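Local coordinates for protein AAA ATPase, central region (Enterococcus faecium, PDB 2R9G) that probably acts in maintaining DNA replication, as its MgsA/RarA-type AAA+ relatives do, this fragment being the tetrameric C-terminal region without the ATPase core, at residues Ala47-Arg52 against Ile89-Val94; Met54-Glu59 against Val96-Ser101; Ile61-Pro66 against Asn105-Ala110. All blocks are in the same frame, centred on the assembly; numbering follows the deposited sequence. Where two conformers were deposited one is given.

Overall arrangement
Interactions 1 and 2 are successive meetings of the same two helices, 46-61 and 88-100, with centres 10 Å apart; moving seven residues along each helix leads from Cys50 and Leu91 to Gly57 and Leu98. Interaction 3 continues the series another 10 Å on, where the loop after helix 46-61 meets the start of helix 106-119, and lies about 19 Å from interaction 1, centre to centre. All three first segments precede all three second segments in the chain, so the contacts interleave. Interactions 2 and 3 touch, notably through Ser101 and Asn65, while the second and third subunits both reach all three, which ties this row of contacts to the tetramer.

Interaction 1 (Ala47-Arg52 against Ile89-Val94); sequences ASICRR and IPLADV. With ACT (acetate ion), chain R.
Parallel helix packing in the strand-free C-terminal region brings Leu91 of helix 88-100 against Ile49 and Cys50 of helix 46-61. The helices run the same way but stand well apart, with the CA atoms of Cys50 and Leu91 8.0 Å from each other, and the leucine does most of the bridging. A chi1 of -61° swings its CG to the side of the backbone N, and the chain then extends with chi2 near 180°, carrying the forked end toward Ile49 and Cys50. The branches divide the work: CD1 meets the CG2 methyl of Ile49 at 3.7 Å, the two side chains crossing at a slant, while CD2 comes no nearer than 4.5 Å to SG of Cys50. The contact is buried and apolar.

Helix 30-43 covers Ile49 through Leu37, Leu40 and Val41, and helix 66-82 backs Cys50 through Val76 and Ala79. Leu91 also packs on Leu46 and Leu53 of the helix it faces, so the contact is one patch of a four-helix core.

Helix 46-61 turns its polar side away from Leu91, and there an acetate ion, probably from the crystallisation liquor, sits at the edge of the Arg51 guanidinium. Arg52 lies obliquely beside it in one of two conformers. Above one face of the Arg51 group, over its centre, lies the backbone O of Ala47, 3.6 Å from the plane. NE of Arg51 donates to acetate OXT at 3.2 Å, and NH2 of Arg51 makes the shorter bond, 2.7 Å to acetate O with an N-H...O angle of 162°.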
# COMPACT_ATOMS: atom_id res chain seq x y z
N ALA C 47 9.44 -9.75 -16.94
CA ALA C 47 10.06 -10.07 -15.65
C ALA C 47 11.27 -9.18 -15.35
O ALA C 47 11.46 -8.78 -14.20
CB ALA C 47 10.42 -11.55 -15.57
N SER C 48 12.06 -8.86 -16.38
CA SER C 48 13.21 -7.99 -16.21
C SER C 48 12.82 -6.53 -16.00
O SER C 48 13.41 -5.84 -15.16
CB SER C 48 14.18 -8.10 -17.39
OG SER C 48 15.15 -7.08 -17.33
N ILE C 49 11.83 -6.05 -16.76
CA ILE C 49 11.31 -4.69 -16.57
C ILE C 49 10.85 -4.49 -15.12
O ILE C 49 11.20 -3.50 -14.48
CB ILE C 49 10.12 -4.36 -17.53
CG1 ILE C 49 10.52 -4.51 -19.00
CG2 ILE C 49 9.62 -2.93 -17.28
CD1 ILE C 49 9.34 -4.56 -19.99
N CYS C 50 10.09 -5.47 -14.62
CA CYS C 50 9.52 -5.43 -13.29
C CYS C 50 10.59 -5.38 -12.22
O CYS C 50 10.49 -4.60 -11.27
CB CYS C 50 8.60 -6.63 -13.08
SG CYS C 50 7.05 -6.52 -13.97
N ARG C 51 11.63 -6.20 -12.40
CA ARG C 51 12.75 -6.27 -11.47
C ARG C 51 13.50 -4.96 -11.42
O ARG C 51 13.73 -4.42 -10.34
CB ARG C 51 13.70 -7.41 -11.83
CG ARG C 51 13.35 -8.73 -11.19
CD ARG C 51 14.50 -9.73 -11.28
NE ARG C 51 14.89 -10.00 -12.67
CZ ARG C 51 14.30 -10.91 -13.45
NH1 ARG C 51 13.29 -11.64 -12.99
NH2 ARG C 51 14.72 -11.08 -14.69
N ARG C 52 13.84 -4.44 -12.60
CA ARG C 52 14.52 -3.16 -12.70
C ARG C 52 13.71 -2.00 -12.14
O ARG C 52 14.27 -1.13 -11.46
CB ARG C 52 14.96 -2.89 -14.13
CG ARG C 52 16.45 -3.07 -14.34
CD ARG C 52 16.86 -4.52 -14.62
NE ARG C 52 16.77 -5.41 -13.47
CZ ARG C 52 17.61 -5.44 -12.44
NH1 ARG C 52 18.64 -4.60 -12.36
NH2 ARG C 52 17.42 -6.32 -11.47
N ILE C 89 0.63 -0.77 -18.78
CA ILE C 89 -0.16 0.34 -18.25
C ILE C 89 0.21 0.69 -16.79
O ILE C 89 0.59 1.83 -16.55
CB ILE C 89 -1.69 0.12 -18.45
CG1 ILE C 89 -2.02 -0.07 -19.93
CG2 ILE C 89 -2.46 1.27 -17.86
CD1 ILE C 89 -3.41 -0.67 -20.19
N PRO C 90 0.10 -0.27 -15.83
CA PRO C 90 0.66 0.06 -14.51
C PRO C 90 2.14 0.49 -14.49
O PRO C 90 2.51 1.36 -13.70
CB PRO C 90 0.48 -1.24 -13.70
CG PRO C 90 0.14 -2.30 -14.68
CD PRO C 90 -0.53 -1.61 -15.82
N LEU C 91 2.96 -0.10 -15.36
CA LEU C 91 4.38 0.26 -15.43
C LEU C 91 4.59 1.70 -15.88
O LEU C 91 5.46 2.38 -15.35
CB LEU C 91 5.15 -0.67 -16.36
CG LEU C 91 5.14 -2.14 -15.93
CD1 LEU C 91 5.90 -2.97 -16.93
CD2 LEU C 91 5.69 -2.31 -14.50
N ALA C 92 3.81 2.15 -16.86
CA ALA C 92 3.83 3.55 -17.31
C ALA C 92 3.49 4.50 -16.18
O ALA C 92 4.19 5.52 -15.98
CB ALA C 92 2.88 3.77 -18.48
N ASP C 93 2.43 4.17 -15.44
CA ASP C 93 1.98 4.95 -14.30
C ASP C 93 3.08 5.15 -13.28
O ASP C 93 3.28 6.26 -12.79
CB ASP C 93 0.78 4.28 -13.62
CG ASP C 93 -0.51 4.41 -14.40
OD1 ASP C 93 -1.49 3.79 -13.95
OD2 ASP C 93 -0.57 5.11 -15.44
N VAL C 94 3.78 4.07 -12.94
CA VAL C 94 4.80 4.15 -11.91
C VAL C 94 6.06 4.83 -12.40
O VAL C 94 6.71 5.53 -11.63
CB VAL C 94 5.08 2.79 -11.17
CG1 VAL C 94 3.86 2.34 -10.42
CG2 VAL C 94 5.52 1.70 -12.11
C ACT R . 17.16 -8.48 -15.24
O ACT R . 16.97 -9.72 -15.17
OXT ACT R . 16.54 -7.81 -14.40
CH3 ACT R . 18.06 -7.85 -16.26

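Interaction 2 (Met54-Glu59 against Val96-Ser101)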
# COMPACT_ATOMS: atom_id res chain seq x y z
N MET C 54 11.47 -2.07 -9.65
CA MET C 54 11.54 -2.14 -8.19
C MET C 54 12.89 -1.65 -7.64
O MET C 54 12.92 -0.98 -6.62
CB MET C 54 11.21 -3.55 -7.65
CG MET C 54 9.74 -3.95 -7.79
SD MET C 54 9.30 -5.59 -7.19
CE MET C 54 10.14 -6.66 -8.33
N VAL C 55 13.98 -1.99 -8.33
CA VAL C 55 15.32 -1.50 -7.97
C VAL C 55 15.38 0.03 -8.04
O VAL C 55 15.83 0.67 -7.09
CB VAL C 55 16.45 -2.10 -8.86
CG1 VAL C 55 17.79 -1.38 -8.63
CG2 VAL C 55 16.62 -3.57 -8.57
N ILE C 56 14.89 0.59 -9.15
CA ILE C 56 14.93 2.04 -9.37
C ILE C 56 14.18 2.81 -8.28
O ILE C 56 14.73 3.71 -7.66
CB ILE C 56 14.40 2.44 -10.78
CG1 ILE C 56 15.30 1.87 -11.89
CG2 ILE C 56 14.34 3.94 -10.92
CD1 ILE C 56 14.58 1.70 -13.22
N GLY C 57 12.93 2.40 -8.02
CA GLY C 57 12.08 3.05 -7.03
C GLY C 57 12.71 3.07 -5.65
O GLY C 57 12.65 4.07 -4.94
N TYR C 58 13.33 1.96 -5.27
CA TYR C 58 13.95 1.85 -3.97
C TYR C 58 15.38 2.40 -3.90
O TYR C 58 15.83 2.80 -2.83
CB TYR C 58 13.94 0.41 -3.49
CG TYR C 58 12.60 -0.09 -3.00
CD1 TYR C 58 12.05 0.37 -1.80
CD2 TYR C 58 11.90 -1.06 -3.70
CE1 TYR C 58 10.82 -0.12 -1.34
CE2 TYR C 58 10.68 -1.55 -3.26
CZ TYR C 58 10.14 -1.07 -2.09
OH TYR C 58 8.94 -1.57 -1.65
N GLU C 59 16.09 2.41 -5.02
CA GLU C 59 17.45 2.94 -5.06
C GLU C 59 17.44 4.45 -5.18
O GLU C 59 18.06 5.15 -4.40
CB GLU C 59 18.25 2.33 -6.23
CG GLU C 59 19.71 2.70 -6.23
CD GLU C 59 20.46 2.16 -7.44
OE1 GLU C 59 20.28 0.97 -7.81
OE2 GLU C 59 21.24 2.94 -8.03
N VAL C 96 6.26 7.38 -14.60
CA VAL C 96 6.01 8.82 -14.53
C VAL C 96 6.08 9.34 -13.09
O VAL C 96 6.79 10.31 -12.82
CB VAL C 96 4.66 9.20 -15.19
CG1 VAL C 96 4.43 10.67 -15.09
CG2 VAL C 96 4.67 8.79 -16.66
N ASP C 97 5.39 8.64 -12.19
CA ASP C 97 5.41 8.92 -10.75
C ASP C 97 6.83 8.92 -10.19
O ASP C 97 7.20 9.84 -9.46
CB ASP C 97 4.52 7.91 -10.00
CG ASP C 97 4.36 8.22 -8.51
OD1 ASP C 97 4.70 9.34 -8.05
OD2 ASP C 97 3.88 7.33 -7.77
N LEU C 98 7.62 7.90 -10.53
CA LEU C 98 9.00 7.79 -10.04
C LEU C 98 9.90 8.90 -10.58
O LEU C 98 10.66 9.50 -9.82
CB LEU C 98 9.60 6.43 -10.38
CG LEU C 98 9.12 5.16 -9.66
CD1 LEU C 98 9.95 3.96 -10.14
CD2 LEU C 98 9.17 5.31 -8.13
N CYS C 99 9.79 9.18 -11.88
CA CYS C 99 10.52 10.29 -12.54
C CYS C 99 10.29 11.63 -11.87
O CYS C 99 11.20 12.44 -11.80
CB CYS C 99 10.11 10.44 -14.02
SG CYS C 99 10.65 9.11 -15.10
N LEU C 100 9.07 11.88 -11.39
CA LEU C 100 8.72 13.22 -10.95
C LEU C 100 8.69 13.41 -9.42
O LEU C 100 8.57 14.54 -8.94
CB LEU C 100 7.42 13.68 -11.63
CG LEU C 100 7.54 13.90 -13.15
CD1 LEU C 100 6.18 14.18 -13.81
CD2 LEU C 100 8.55 15.00 -13.49
N SER C 101 8.84 12.31 -8.69
CA SER C 101 8.93 12.31 -7.23
C SER C 101 10.31 12.75 -6.76
O SER C 101 11.25 12.71 -7.55
CB SER C 101 8.61 10.92 -6.68
OG SER C 101 7.23 10.65 -6.81
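With CG anti to the carbonyl carbon (chi1 -72°) and an extended second torsion (chi2 -177°), Leu98 brings both methyls up to the backbone of Gly57. CD2 rests 3.8 Å from Gly57 CA, and CD1 lies 3.9 Å from the same CA atom, so both branches of the fork bear on this one carbon. The bare backbone at Gly57 probably allows the close approach of the helices: their CA atoms, Gly57 and Leu98, are 6.4 Å apart. Ile56 adds a looser touch, its CG2 standing 4.5 Å from CD1 of Leu98. No hydrogen bond crosses; the leucine methyls rest on bare helix backbone.

Just beyond Leu98 the second helix ends. Ser101, the first residue to leave helical geometry, folds its hydroxyl back to donate to Asp97 O at 2.8 Å, approaching from above the carbonyl plane, 38° out of it. The Asp97 carboxylate is held at both oxygens, by Arg71 of helix 66-82 through OD2 and by Tyr181 of the second subunit through OD1.

Further along the facing helix, 46-61, Leu53 and Ile61 also touch Leu98. From the neighbouring helix 14-26, Ile25 touches both Leu98 and Ile56, so three helices converge on this buried point.

Interaction 3 (Ile61-Pro66 against Asn105-Ala110); sequences IGLGNP and NSAYMA
Leu63 points its CD1 methyl at the first turn of helix 106-119, where it meets Ser106 and Ala107 together. Its CG stands on the backbone-N side of the residue (chi1 -60°). The extended chain carries CD1 forward, and this methyl makes the contacts: CD1 lies 3.8 Å from the hydroxyl oxygen OG of Ser106 and 4.2 Å from CB of Ala107. Ala107 directs its CB toward the loop, whereas Ser106 flanks the contact, and its OG sits between the backbone N and the carbonyl carbon (chi1 62°).

The backbones come together differently, through one water. It accepts from Ala107 N at 3.2 Å and, weakly, from Leu63 N at 3.3 Å, linking the loop to the opening turn of the helix beside the leucine methyl. The chain leaves helix 46-61 at Gly62, whose phi is positive, and Gly64 N then bonds back to Ile61 O at 2.8 Å.

The polar end of Ser106 is engaged by Glu182 of helix 180-195 and by Ser104, and Leu63 also packs on Leu185 of that helix. Asp93 of the third subunit lies against both Leu63 and Ala107. The chemistry is thus mixed: across the joint the side chains meet by van der Waals contact alone, while the water gives the buried amides of Leu63 and Ala107 a shared acceptor.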
# COMPACT_ATOMS: atom_id res chain seq x y z
N ILE C 61 14.56 6.67 -5.70
CA ILE C 61 13.47 7.45 -5.13
C ILE C 61 13.51 7.24 -3.62
O ILE C 61 13.73 8.20 -2.88
CB ILE C 61 12.09 7.17 -5.82
CG1 ILE C 61 12.00 7.92 -7.15
CG2 ILE C 61 10.91 7.57 -4.93
CD1 ILE C 61 12.79 7.29 -8.34
N GLY C 62 13.34 6.00 -3.18
CA GLY C 62 13.60 5.61 -1.78
C GLY C 62 12.81 6.40 -0.76
O GLY C 62 11.58 6.41 -0.80
N LEU C 63 13.53 7.11 0.11
CA LEU C 63 12.91 7.95 1.15
C LEU C 63 12.38 9.28 0.63
O LEU C 63 11.68 10.00 1.36
CB LEU C 63 13.90 8.19 2.29
CG LEU C 63 14.44 6.98 3.04
CD1 LEU C 63 15.49 7.43 4.01
CD2 LEU C 63 13.35 6.19 3.77
N GLY C 64 12.71 9.60 -0.62
CA GLY C 64 12.14 10.73 -1.32
C GLY C 64 10.63 10.62 -1.43
O GLY C 64 9.92 11.62 -1.34
N ASN C 65 10.15 9.38 -1.61
CA ASN C 65 8.73 9.06 -1.68
C ASN C 65 8.51 7.56 -1.39
O ASN C 65 8.32 6.77 -2.32
CB ASN C 65 8.19 9.44 -3.07
CG ASN C 65 6.67 9.47 -3.14
OD1 ASN C 65 5.97 8.88 -2.31
ND2 ASN C 65 6.15 10.11 -4.18
N PRO C 66 8.55 7.16 -0.09
CA PRO C 66 8.38 5.76 0.29
C PRO C 66 7.09 5.10 -0.22
O PRO C 66 7.13 3.92 -0.57
CB PRO C 66 8.36 5.81 1.83
CG PRO C 66 9.09 6.99 2.16
CD PRO C 66 8.77 8.01 1.09
N ASN C 105 18.93 8.65 -2.55
CA ASN C 105 19.70 7.43 -2.49
C ASN C 105 20.32 7.21 -1.10
O ASN C 105 21.10 6.27 -0.91
CB ASN C 105 20.78 7.42 -3.59
CG ASN C 105 21.88 8.47 -3.38
OD1 ASN C 105 21.73 9.44 -2.64
ND2 ASN C 105 23.00 8.27 -4.06
N SER C 106 19.94 8.07 -0.15
CA SER C 106 20.56 8.13 1.18
C SER C 106 20.59 6.80 1.93
O SER C 106 21.61 6.44 2.49
CB SER C 106 19.90 9.20 2.05
OG SER C 106 18.53 8.91 2.27
N ALA C 107 19.48 6.07 1.93
CA ALA C 107 19.43 4.77 2.63
C ALA C 107 20.27 3.68 1.95
O ALA C 107 20.84 2.82 2.63
CB ALA C 107 18.01 4.31 2.79
N TYR C 108 20.30 3.72 0.63
CA TYR C 108 21.11 2.82 -0.20
C TYR C 108 22.60 3.06 0.06
O TYR C 108 23.37 2.10 0.25
CB TYR C 108 20.72 3.03 -1.67
CG TYR C 108 21.72 2.59 -2.72
CD1 TYR C 108 22.10 1.26 -2.84
CD2 TYR C 108 22.23 3.51 -3.64
CE1 TYR C 108 23.00 0.85 -3.82
CE2 TYR C 108 23.13 3.12 -4.63
CZ TYR C 108 23.51 1.78 -4.71
OH TYR C 108 24.40 1.37 -5.68
N MET C 109 22.99 4.34 0.10
CA MET C 109 24.37 4.70 0.38
C MET C 109 24.79 4.45 1.82
O MET C 109 25.93 4.04 2.07
CB MET C 109 24.66 6.14 -0.05
CG MET C 109 24.42 6.40 -1.54
SD MET C 109 25.80 6.12 -2.66
CE MET C 109 25.92 4.34 -2.75
N ALA C 110 23.87 4.65 2.77
CA ALA C 110 24.13 4.40 4.18
C ALA C 110 24.41 2.93 4.47
O ALA C 110 25.34 2.61 5.22
CB ALA C 110 22.97 4.89 5.04
O HOH W 1 16.84 6.93 0.25